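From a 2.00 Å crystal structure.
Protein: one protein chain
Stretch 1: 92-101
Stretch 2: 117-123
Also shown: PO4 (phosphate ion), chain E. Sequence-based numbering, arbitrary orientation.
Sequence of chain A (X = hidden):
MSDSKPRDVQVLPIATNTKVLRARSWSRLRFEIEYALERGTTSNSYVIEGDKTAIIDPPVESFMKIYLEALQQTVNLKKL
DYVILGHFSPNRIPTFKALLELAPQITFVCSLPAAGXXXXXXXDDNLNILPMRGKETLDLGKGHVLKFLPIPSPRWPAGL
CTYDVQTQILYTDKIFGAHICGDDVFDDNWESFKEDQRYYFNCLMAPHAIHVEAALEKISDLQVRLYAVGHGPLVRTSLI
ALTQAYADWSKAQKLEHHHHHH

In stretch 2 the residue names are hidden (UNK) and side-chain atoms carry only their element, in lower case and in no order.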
# COMPACT_ATOMS: atom_id res chain seq x y z
N ARG A 92 10.71 -6.18 4.08
CA ARG A 92 9.89 -5.51 5.09
C ARG A 92 10.01 -6.19 6.45
O ARG A 92 9.55 -5.65 7.45
CB ARG A 92 8.43 -5.51 4.68
CG ARG A 92 8.19 -5.08 3.24
CD ARG A 92 7.70 -3.67 3.17
NE ARG A 92 7.51 -3.22 1.78
CZ ARG A 92 6.62 -2.32 1.41
NH1 ARG A 92 5.81 -1.77 2.31
NH2 ARG A 92 6.54 -1.96 0.13
N ILE A 93 10.60 -7.38 6.47
CA ILE A 93 10.70 -8.16 7.71
C ILE A 93 11.34 -7.37 8.87
O ILE A 93 10.80 -7.39 9.98
CB ILE A 93 11.40 -9.52 7.51
CG1 ILE A 93 10.60 -10.39 6.55
CG2 ILE A 93 11.61 -10.22 8.86
CD1 ILE A 93 9.18 -10.60 6.99
N PRO A 94 12.48 -6.68 8.62
CA PRO A 94 13.05 -5.92 9.75
C PRO A 94 12.09 -4.87 10.33
O PRO A 94 12.05 -4.67 11.54
CB PRO A 94 14.28 -5.26 9.13
CG PRO A 94 14.69 -6.21 8.01
CD PRO A 94 13.39 -6.73 7.46
N THR A 95 11.30 -4.23 9.48
CA THR A 95 10.30 -3.29 9.98
C THR A 95 9.20 -3.98 10.80
O THR A 95 8.78 -3.46 11.84
CB THR A 95 9.66 -2.46 8.82
OG1 THR A 95 10.70 -1.97 7.96
CG2 THR A 95 8.87 -1.27 9.38
N PHE A 96 8.75 -5.15 10.34
CA PHE A 96 7.76 -5.93 11.09
C PHE A 96 8.35 -6.35 12.44
O PHE A 96 7.65 -6.35 13.45
CB PHE A 96 7.37 -7.21 10.34
CG PHE A 96 6.67 -6.96 9.03
CD1 PHE A 96 6.14 -5.71 8.74
CD2 PHE A 96 6.55 -7.97 8.10
CE1 PHE A 96 5.49 -5.49 7.52
CE2 PHE A 96 5.92 -7.75 6.88
CZ PHE A 96 5.39 -6.51 6.60
N LYS A 97 9.62 -6.72 12.42
CA LYS A 97 10.32 -7.19 13.63
C LYS A 97 10.40 -6.09 14.68
O LYS A 97 10.19 -6.33 15.87
CB LYS A 97 11.71 -7.72 13.28
CG LYS A 97 12.49 -8.29 14.48
CD LYS A 97 13.83 -8.89 14.04
CE LYS A 97 14.66 -9.34 15.25
NZ LYS A 97 14.98 -8.21 16.18
N ALA A 98 10.69 -4.86 14.25
CA ALA A 98 10.73 -3.72 15.17
C ALA A 98 9.35 -3.38 15.73
O ALA A 98 9.21 -3.11 16.92
CB ALA A 98 11.34 -2.51 14.49
N LEU A 99 8.34 -3.41 14.86
CA LEU A 99 6.97 -3.18 15.27
C LEU A 99 6.53 -4.17 16.32
O LEU A 99 5.96 -3.77 17.33
CB LEU A 99 6.01 -3.27 14.07
CG LEU A 99 5.89 -2.00 13.25
CD1 LEU A 99 5.06 -2.25 12.01
CD2 LEU A 99 5.29 -0.88 14.09
N LEU A 100 6.80 -5.46 16.07
CA LEU A 100 6.49 -6.53 17.01
C LEU A 100 7.10 -6.28 18.39
O LEU A 100 6.43 -6.45 19.40
CB LEU A 100 7.04 -7.86 16.49
CG LEU A 100 6.08 -8.98 16.06
CD1 LEU A 100 4.65 -8.66 16.46
CD2 LEU A 100 6.21 -9.23 14.57
N GLU A 101 8.37 -5.88 18.42
CA GLU A 101 9.03 -5.59 19.69
C GLU A 101 8.35 -4.43 20.41
O GLU A 101 8.19 -4.47 21.62
CB GLU A 101 10.52 -5.29 19.49
CG GLU A 101 11.27 -6.37 18.72
CD GLU A 101 12.57 -6.79 19.39
OE1 GLU A 101 12.82 -6.37 20.54
OE2 GLU A 101 13.34 -7.56 18.76
N UNK A 117 4.37 -17.19 4.84
CA UNK A 117 5.61 -16.42 4.76
C UNK A 117 5.93 -15.66 6.04
O UNK A 117 7.08 -15.61 6.47
c UNK A 117 5.52 -15.39 3.63
o UNK A 117 6.04 -17.12 2.09
c UNK A 117 5.47 -16.02 2.25
o UNK A 117 4.87 -15.41 1.34
N UNK A 118 4.91 -15.04 6.62
CA UNK A 118 5.07 -14.32 7.88
C UNK A 118 5.54 -15.24 8.99
O UNK A 118 6.52 -14.94 9.68
c UNK A 118 3.59 -12.22 7.92
c UNK A 118 2.24 -11.71 8.40
c UNK A 118 4.75 -11.41 8.50
c UNK A 118 3.76 -13.68 8.30
N UNK A 119 4.83 -16.35 9.18
CA UNK A 119 5.12 -17.27 10.27
C UNK A 119 6.52 -17.85 10.12
O UNK A 119 7.21 -18.09 11.12
n UNK A 119 -1.27 -17.64 12.75
n UNK A 119 0.85 -17.79 13.61
c UNK A 119 4.08 -18.38 10.38
c UNK A 119 2.70 -17.91 10.82
c UNK A 119 1.79 -19.07 11.26
n UNK A 119 0.41 -18.62 11.50
c UNK A 119 -0.00 -18.02 12.62
N UNK A 120 6.95 -18.06 8.89
CA UNK A 120 8.30 -18.56 8.63
C UNK A 120 9.37 -17.52 8.93
O UNK A 120 10.49 -17.88 9.32
c UNK A 120 8.42 -19.08 7.21
N UNK A 121 9.05 -16.24 8.74
CA UNK A 121 10.01 -15.17 9.03
C UNK A 121 10.20 -14.95 10.52
O UNK A 121 11.19 -14.36 10.95
c UNK A 121 9.59 -13.87 8.36
N UNK A 122 9.24 -15.42 11.32
CA UNK A 122 9.30 -15.28 12.77
C UNK A 122 9.06 -16.63 13.42
O UNK A 122 8.09 -16.81 14.16
c UNK A 122 8.95 -10.34 11.74
c UNK A 122 8.48 -12.89 12.72
c UNK A 122 9.50 -10.73 12.94
c UNK A 122 7.95 -12.49 11.51
c UNK A 122 8.25 -14.28 13.24
c UNK A 122 9.27 -12.00 13.43
c UNK A 122 8.17 -11.22 11.03
N UNK A 123 9.96 -17.59 13.14
CA UNK A 123 9.74 -19.01 13.42
C UNK A 123 9.68 -19.32 14.91
O UNK A 123 8.90 -20.19 15.31
c UNK A 123 11.33 -17.33 12.65
c UNK A 123 10.96 -19.68 12.78
c UNK A 123 12.02 -18.65 12.84
P PO4 E . 9.03 -4.07 -1.76
O1 PO4 E . 9.09 -4.24 -0.24
O2 PO4 E . 10.41 -4.27 -2.29
O3 PO4 E . 8.10 -5.14 -2.26
O4 PO4 E . 8.54 -2.67 -2.05

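Position 117 carries two side-chain carbons, the second bearing two oxygens. This short carboxylate makes no contact with stretch 1; the backbone O of position 117 accepts a hydrogen bond from the N of position 121 at 3.1 Å, a helical turn later. The residue is an aspartate, D117.

At position 118 there are four carbons, forked at the second, with no heteroatom. The CA-to-CB bond points sideways, yet the end of the chain comes nearer to stretch 1, and one terminal methyl carbon lies 3.9 Å from F96 CD2. A fork at the second carbon, ending in two methyls, defines leucine, L118; the methyl in question is CD2, which approaches the F96 ring obliquely.

Position 119 has three carbons, a nitrogen, and then a carbon carrying two further nitrogens. This is the guanidinium of an arginine, R119. Its extended chain is exposed and out of reach of stretch 1.

A single carbon makes up the side chain at position 120, which identifies alanine, A120. It too is exposed and remote from the other stretch.

Position 121 again has one carbon, but here it points toward stretch 1, and its CB packs 3.6 Å from I93 CD1. The residue is alanine, A121, and its small methyl meets the end of the longer isoleucine side chain.

Position 122 shows one carbon followed by a ring of six carbons without any substituent. One ring carbon is 3.8 Å from F96 CB, and another is 3.7 Å from K97 CA. The residue is phenylalanine, F122. It is the first to leave helical phi/psi, with its CA-to-CB bond directed at stretch 1.

Position 123 has three carbons that close a ring onto the backbone N, as in proline, P123. It is exposed, poorly ordered and free of contacts with stretch 1.

The contact centres on F122, whose buried ring touches I93, F96, K97 and L100, residues recurring along one side of the stretch 1 helix. L100 CD2 lies over one face of the ring, 4.2 Å from its centroid and 19° off the normal, a CH-pi arrangement. At the ring edge, F122 CZ is 3.9 Å from I93 O. The aliphatic start of K97 lines the ring, but its end leads away to a salt bridge with E101, NZ to OE2 at 3.1 Å. The I93–A121 and F96–L118 pairs extend the apolar packing. No hydrogen bond or salt bridge crosses between the stretches; the contact is mainly apolar packing.

Stretch 2 117-123: DLRAAFP
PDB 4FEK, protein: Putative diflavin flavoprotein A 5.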